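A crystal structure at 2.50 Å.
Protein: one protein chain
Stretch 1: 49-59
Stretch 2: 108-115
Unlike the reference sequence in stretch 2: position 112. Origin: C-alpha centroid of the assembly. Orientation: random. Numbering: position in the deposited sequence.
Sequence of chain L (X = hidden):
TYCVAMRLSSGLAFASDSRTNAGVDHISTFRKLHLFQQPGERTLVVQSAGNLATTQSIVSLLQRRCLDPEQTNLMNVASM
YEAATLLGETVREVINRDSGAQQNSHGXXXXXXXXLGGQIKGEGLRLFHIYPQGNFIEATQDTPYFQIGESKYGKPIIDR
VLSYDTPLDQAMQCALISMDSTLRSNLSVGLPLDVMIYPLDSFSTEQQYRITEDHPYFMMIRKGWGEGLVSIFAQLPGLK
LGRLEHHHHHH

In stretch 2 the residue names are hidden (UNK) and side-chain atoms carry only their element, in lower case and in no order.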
ATOM      1  N   ALA L  49     -20.197 -31.146  -3.485  1.00 44.34           N
ATOM      2  CA  ALA L  49     -19.645 -31.490  -2.191  1.00 39.18           C
ATOM      3  C   ALA L  49     -19.162 -30.223  -1.487  1.00 49.03           C
ATOM      4  O   ALA L  49     -18.903 -29.206  -2.118  1.00 57.91           O
ATOM      5  CB  ALA L  49     -18.513 -32.453  -2.350  1.00 50.73           C
ATOM      6  N   GLY L  50     -19.056 -30.286  -0.171  1.00 48.02           N
ATOM      7  CA  GLY L  50     -18.610 -29.154   0.597  1.00 40.36           C
ATOM      8  C   GLY L  50     -19.817 -28.392   1.073  1.00 50.51           C
ATOM      9  O   GLY L  50     -20.911 -28.958   1.144  1.00 46.92           O
ATOM     10  N   ASN L  51     -19.619 -27.100   1.345  1.00 49.92           N
ATOM     11  CA  ASN L  51     -20.654 -26.255   1.925  1.00 64.80           C
ATOM     12  C   ASN L  51     -21.949 -26.216   1.088  1.00 68.55           C
ATOM     13  O   ASN L  51     -21.951 -25.794  -0.074  1.00 65.66           O
ATOM     14  CB  ASN L  51     -20.107 -24.835   2.130  1.00 62.59           C
ATOM     15  CG  ASN L  51     -21.037 -23.967   2.944  1.00 63.11           C
ATOM     16  OD1 ASN L  51     -22.122 -23.624   2.489  1.00 81.09           O
ATOM     17  ND2 ASN L  51     -20.607 -23.577   4.141  1.00 59.13           N
ATOM     18  N   LEU L  52     -23.047 -26.658   1.695  1.00 65.80           N
ATOM     19  CA  LEU L  52     -24.328 -26.734   1.005  1.00 53.78           C
ATOM     20  C   LEU L  52     -24.805 -25.358   0.555  1.00 58.54           C
ATOM     21  O   LEU L  52     -25.353 -25.228  -0.535  1.00 70.22           O
ATOM     22  CB  LEU L  52     -25.384 -27.397   1.895  1.00 45.49           C
ATOM     23  CG  LEU L  52     -26.779 -27.521   1.270  1.00 49.56           C
ATOM     24  CD1 LEU L  52     -26.775 -28.420   0.058  1.00 43.49           C
ATOM     25  CD2 LEU L  52     -27.785 -28.011   2.289  1.00 49.25           C
ATOM     26  N   ALA L  53     -24.612 -24.337   1.387  1.00 59.22           N
ATOM     27  CA  ALA L  53     -24.998 -22.962   1.022  1.00 61.87           C
ATOM     28  C   ALA L  53     -24.248 -22.493  -0.240  1.00 60.65           C
ATOM     29  O   ALA L  53     -24.826 -21.833  -1.116  1.00 58.04           O
ATOM     30  CB  ALA L  53     -24.744 -21.991   2.191  1.00 52.21           C
ATOM     31  N   THR L  54     -22.964 -22.844  -0.325  1.00 57.17           N
ATOM     32  CA  THR L  54     -22.142 -22.485  -1.473  1.00 51.07           C
ATOM     33  C   THR L  54     -22.562 -23.183  -2.768  1.00 55.83           C
ATOM     34  O   THR L  54     -22.844 -22.518  -3.755  1.00 63.43           O
ATOM     35  CB  THR L  54     -20.671 -22.807  -1.220  1.00 44.80           C
ATOM     36  OG1 THR L  54     -20.240 -22.146  -0.032  1.00 52.02           O
ATOM     37  CG2 THR L  54     -19.821 -22.352  -2.398  1.00 48.54           C
ATOM     38  N   THR L  55     -22.637 -24.514  -2.768  1.00 58.68           N
ATOM     39  CA  THR L  55     -22.956 -25.214  -4.014  1.00 47.68           C
ATOM     40  C   THR L  55     -24.385 -24.933  -4.493  1.00 54.62           C
ATOM     41  O   THR L  55     -24.614 -24.803  -5.699  1.00 59.02           O
ATOM     42  CB  THR L  55     -22.731 -26.740  -3.900  1.00 58.15           C
ATOM     43  OG1 THR L  55     -23.651 -27.332  -2.968  1.00 51.90           O
ATOM     44  CG2 THR L  55     -21.294 -27.038  -3.503  1.00 59.10           C
ATOM     45  N   GLN L  56     -25.346 -24.828  -3.575  1.00 52.86           N
ATOM     46  CA  GLN L  56     -26.713 -24.533  -4.004  1.00 57.82           C
ATOM     47  C   GLN L  56     -26.787 -23.173  -4.697  1.00 66.55           C
ATOM     48  O   GLN L  56     -27.486 -23.043  -5.702  1.00 82.29           O
ATOM     49  CB  GLN L  56     -27.714 -24.537  -2.835  1.00 57.87           C
ATOM     50  CG  GLN L  56     -28.445 -25.830  -2.541  1.00 56.19           C
ATOM     51  CD  GLN L  56     -29.569 -25.608  -1.530  1.00 58.20           C
ATOM     52  OE1 GLN L  56     -29.622 -24.568  -0.896  1.00 64.75           O
ATOM     53  NE2 GLN L  56     -30.488 -26.560  -1.417  1.00 57.70           N
ATOM     54  N   SER L  57     -26.064 -22.171  -4.185  1.00 52.66           N
ATOM     55  CA  SER L  57     -26.061 -20.859  -4.836  1.00 50.57           C
ATOM     56  C   SER L  57     -25.419 -20.964  -6.198  1.00 47.84           C
ATOM     57  O   SER L  57     -25.920 -20.401  -7.164  1.00 60.47           O
ATOM     58  CB  SER L  57     -25.329 -19.788  -4.002  1.00 48.85           C
ATOM     59  OG  SER L  57     -26.209 -19.104  -3.114  1.00 51.15           O
ATOM     60  N   ILE L  58     -24.326 -21.711  -6.278  1.00 49.11           N
ATOM     61  CA  ILE L  58     -23.627 -21.901  -7.540  1.00 54.83           C
ATOM     62  C   ILE L  58     -24.580 -22.510  -8.561  1.00 66.71           C
ATOM     63  O   ILE L  58     -24.791 -21.947  -9.636  1.00 68.72           O
ATOM     64  CB  ILE L  58     -22.376 -22.809  -7.353  1.00 55.19           C
ATOM     65  CG1 ILE L  58     -21.334 -22.073  -6.515  1.00 48.73           C
ATOM     66  CG2 ILE L  58     -21.766 -23.195  -8.686  1.00 54.00           C
ATOM     67  CD1 ILE L  58     -20.228 -22.939  -6.037  1.00 49.65           C
ATOM     68  N   VAL L  59     -25.211 -23.620  -8.194  1.00 61.46           N
ATOM     69  CA  VAL L  59     -26.172 -24.261  -9.075  1.00 48.34           C
ATOM     70  C   VAL L  59     -27.361 -23.335  -9.383  1.00 58.93           C
ATOM     71  O   VAL L  59     -27.755 -23.192 -10.540  1.00 67.73           O
ATOM     72  CB  VAL L  59     -26.680 -25.575  -8.471  1.00 46.92           C
ATOM     73  CG1 VAL L  59     -27.887 -26.089  -9.240  1.00 61.25           C
ATOM     74  CG2 VAL L  59     -25.566 -26.614  -8.454  1.00 48.77           C
ATOM     75  N   UNK L 108     -12.216 -21.091   5.086  1.00 83.97           N
ATOM     76  CA  UNK L 108     -12.496 -22.299   4.303  1.00 80.69           C
ATOM     77  C   UNK L 108     -13.909 -22.784   4.581  1.00 80.86           C
ATOM     78  O   UNK L 108     -14.356 -23.805   4.045  1.00 70.85           O
ATOM     79  c   UNK L 108     -11.535 -23.445   4.629  1.00 72.11           C
ATOM     80  o   UNK L 108     -11.753 -23.864   5.980  1.00 80.21           O
ATOM     81  c   UNK L 108     -10.102 -23.014   4.470  1.00 72.72           C
ATOM     82  N   UNK L 109     -14.599 -22.011   5.415  1.00 89.41           N
ATOM     83  CA  UNK L 109     -15.913 -22.344   5.934  1.00 77.07           C
ATOM     84  C   UNK L 109     -16.891 -22.423   4.778  1.00 70.20           C
ATOM     85  O   UNK L 109     -17.870 -23.151   4.838  1.00 71.22           O
ATOM     86  o   UNK L 109     -14.538 -20.269   8.043  1.00100.84           O
ATOM     87  o   UNK L 109     -15.639 -21.828   9.145  1.00 95.70           O
ATOM     88  c   UNK L 109     -15.454 -21.123   8.126  1.00 94.56           C
ATOM     89  c   UNK L 109     -16.381 -21.271   6.924  1.00 79.29           C
ATOM     90  N   UNK L 110     -16.641 -21.625   3.743  1.00 68.14           N
ATOM     91  CA  UNK L 110     -17.533 -21.543   2.593  1.00 59.06           C
ATOM     92  C   UNK L 110     -17.041 -22.323   1.380  1.00 57.86           C
ATOM     93  O   UNK L 110     -17.522 -22.115   0.271  1.00 52.01           O
ATOM     94  c   UNK L 110     -18.175 -19.238   3.378  1.00 53.10           C
ATOM     95  c   UNK L 110     -17.235 -18.569   4.155  1.00 52.52           C
ATOM     96  c   UNK L 110     -17.740 -20.082   2.224  1.00 49.68           C
ATOM     97  c   UNK L 110     -18.983 -17.688   5.553  1.00 54.71           C
ATOM     98  c   UNK L 110     -19.934 -18.344   4.782  1.00 57.44           C
ATOM     99  c   UNK L 110     -17.629 -17.790   5.229  1.00 53.32           C
ATOM    100  c   UNK L 110     -19.524 -19.117   3.700  1.00 61.78           C
ATOM    101  N   UNK L 111     -16.058 -23.194   1.577  1.00 65.45           N
ATOM    102  CA  UNK L 111     -15.450 -23.910   0.454  1.00 58.13           C
ATOM    103  C   UNK L 111     -16.261 -25.078  -0.109  1.00 59.20           C
ATOM    104  O   UNK L 111     -17.008 -25.765   0.606  1.00 66.49           O
ATOM    105  c   UNK L 111     -13.032 -23.237   0.780  1.00 70.49           C
ATOM    106  c   UNK L 111     -14.045 -24.375   0.832  1.00 54.90           C
ATOM    107  o   UNK L 111     -13.379 -22.091   0.467  1.00 79.16           O
ATOM    108  n   UNK L 111     -11.781 -23.543   1.086  1.00 76.52           N
ATOM    109  N   UNK L 112     -16.104 -25.273  -1.414  1.00 47.53           N
ATOM    110  CA  UNK L 112     -16.730 -26.362  -2.150  1.00 41.76           C
ATOM    111  C   UNK L 112     -15.822 -26.986  -3.207  1.00 47.35           C
ATOM    112  O   UNK L 112     -14.862 -26.378  -3.680  1.00 52.70           O
ATOM    113  s   UNK L 112     -17.653 -24.557  -4.134  1.00 62.12           S
ATOM    114  c   UNK L 112     -18.001 -25.837  -2.825  1.00 53.50           C
ATOM    115  N   UNK L 113     -16.134 -28.224  -3.569  1.00 52.41           N
ATOM    116  CA  UNK L 113     -15.523 -28.871  -4.715  1.00 51.03           C
ATOM    117  C   UNK L 113     -16.662 -29.317  -5.608  1.00 53.13           C
ATOM    118  O   UNK L 113     -17.741 -29.677  -5.111  1.00 49.72           O
ATOM    119  c   UNK L 113     -14.638 -30.063  -4.309  1.00 55.29           C
ATOM    120  o   UNK L 113     -12.302 -29.662  -4.617  1.00 64.93           O
ATOM    121  c   UNK L 113     -13.255 -29.642  -3.841  1.00 54.66           C
ATOM    122  n   UNK L 113     -13.138 -29.270  -2.571  1.00 51.94           N
ATOM    123  N   UNK L 114     -16.438 -29.240  -6.916  1.00 48.21           N
ATOM    124  CA  UNK L 114     -17.433 -29.652  -7.889  1.00 48.99           C
ATOM    125  C   UNK L 114     -16.848 -30.595  -8.920  1.00 50.34           C
ATOM    126  O   UNK L 114     -15.651 -30.536  -9.208  1.00 47.71           O
ATOM    127  c   UNK L 114     -19.811 -27.976  -6.973  1.00 38.09           C
ATOM    128  c   UNK L 114     -18.654 -27.374  -7.697  1.00 50.18           C
ATOM    129  c   UNK L 114     -19.126 -26.236  -8.535  1.00 51.08           C
ATOM    130  c   UNK L 114     -18.038 -28.437  -8.598  1.00 60.10           C
ATOM    131  N   UNK L 115     -17.700 -31.464  -9.467  1.00 47.74           N
ATOM    132  CA  UNK L 115     -17.354 -32.233 -10.658  1.00 45.67           C
ATOM    133  C   UNK L 115     -18.266 -31.793 -11.811  1.00 45.85           C
ATOM    134  O   UNK L 115     -19.467 -31.536 -11.625  1.00 43.58           O
ATOM    135  c   UNK L 115     -15.063 -33.861  -9.607  1.00 50.98           C
ATOM    136  c   UNK L 115     -16.492 -34.316  -9.373  1.00 49.87           C
ATOM    137  c   UNK L 115     -17.465 -33.740 -10.409  1.00 54.28           C
ATOM    138  c   UNK L 115     -16.568 -35.815  -9.340  1.00 49.22           C
TER

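Position 108 has three side-chain atoms, a carbon carrying one oxygen and one carbon, all out of reach of stretch 1. This is the branched hydroxyl side chain of threonine, T108, exposed where a hydroxyl can meet solvent. It opens a type I turn that ends at position 111, whose N bonds to T108 O at 3.1 Å.

Position 109 carries two carbons, the second bearing two oxygens, and none of them touches stretch 1. A carboxylate on so short a stem is aspartate; asparagine would put a nitrogen in place of one oxygen. The CA-to-CB bond of D109 points away from stretch 1, leaving the acid exposed, while the backbone does the work: N51 ND2 donates to D109 O at 2.9 Å.

At 110 one carbon leads to a ring of six carbons with no hydroxyl; the CB of 110 comes within 3.9 Å of T54 OG1. The residue is phenylalanine. The CA-to-CB bond of F110 runs sideways, and the T54 hydroxyl donates to F110 O at 2.7 Å. This bond uses only the backbone of F110, so the place suits a side chain with no polar group of its own.

Position 111 shows two carbons, the second with one oxygen and one nitrogen, none touching stretch 1: asparagine. The CA-to-CB bond of N111 points away from stretch 1 and the residue is partly exposed, which suits a polar amide, but N51 N donates to N111 O at 3.0 Å in a nearly straight bond.

Position 112 has one carbon and one sulfur; the sulfur lies 3.5 Å from T54 CG2 and 3.6 Å from I58 CD1. A single carbon ending in sulfur is cysteine. C112 differs from the reference sequence. Its CA-to-CB bond points toward stretch 1; a compact side chain fits this buried place.

Position 113 again has two carbons ending in oxygen and nitrogen, with no side-chain contact to stretch 1, and is asparagine. N113 shares a sheet face with A49, and its side-chain oxygen is bonded elsewhere in the structure. Its backbone pairs with A49 in both directions, N113 N to A49 O and A49 N to N113 O, each 3.3 Å.

Position 114 has four carbons forked at the second; one branch carbon lies 3.9 Å from T55 CG2, the other 4.0 Å from I58 CG2. The pattern is leucine. L114 starts sideways, yet its end comes nearer, an apolar fit in a buried setting.

Position 115 repeats the four forked carbons, out of reach of stretch 1. L115 is also leucine, buried where an apolar side chain belongs.

The contact thus joins an antiparallel strand pairing to a helix packing. G50, paired with C112, has no room for a CB, which would clash with N111 O and C112 CA. N51 then links the parts: its OD1 caps the helix by accepting from T54 N at 3.0 Å, while its ND2 holds the turn.

Stretch 2 (108-115) TDFNCNLL
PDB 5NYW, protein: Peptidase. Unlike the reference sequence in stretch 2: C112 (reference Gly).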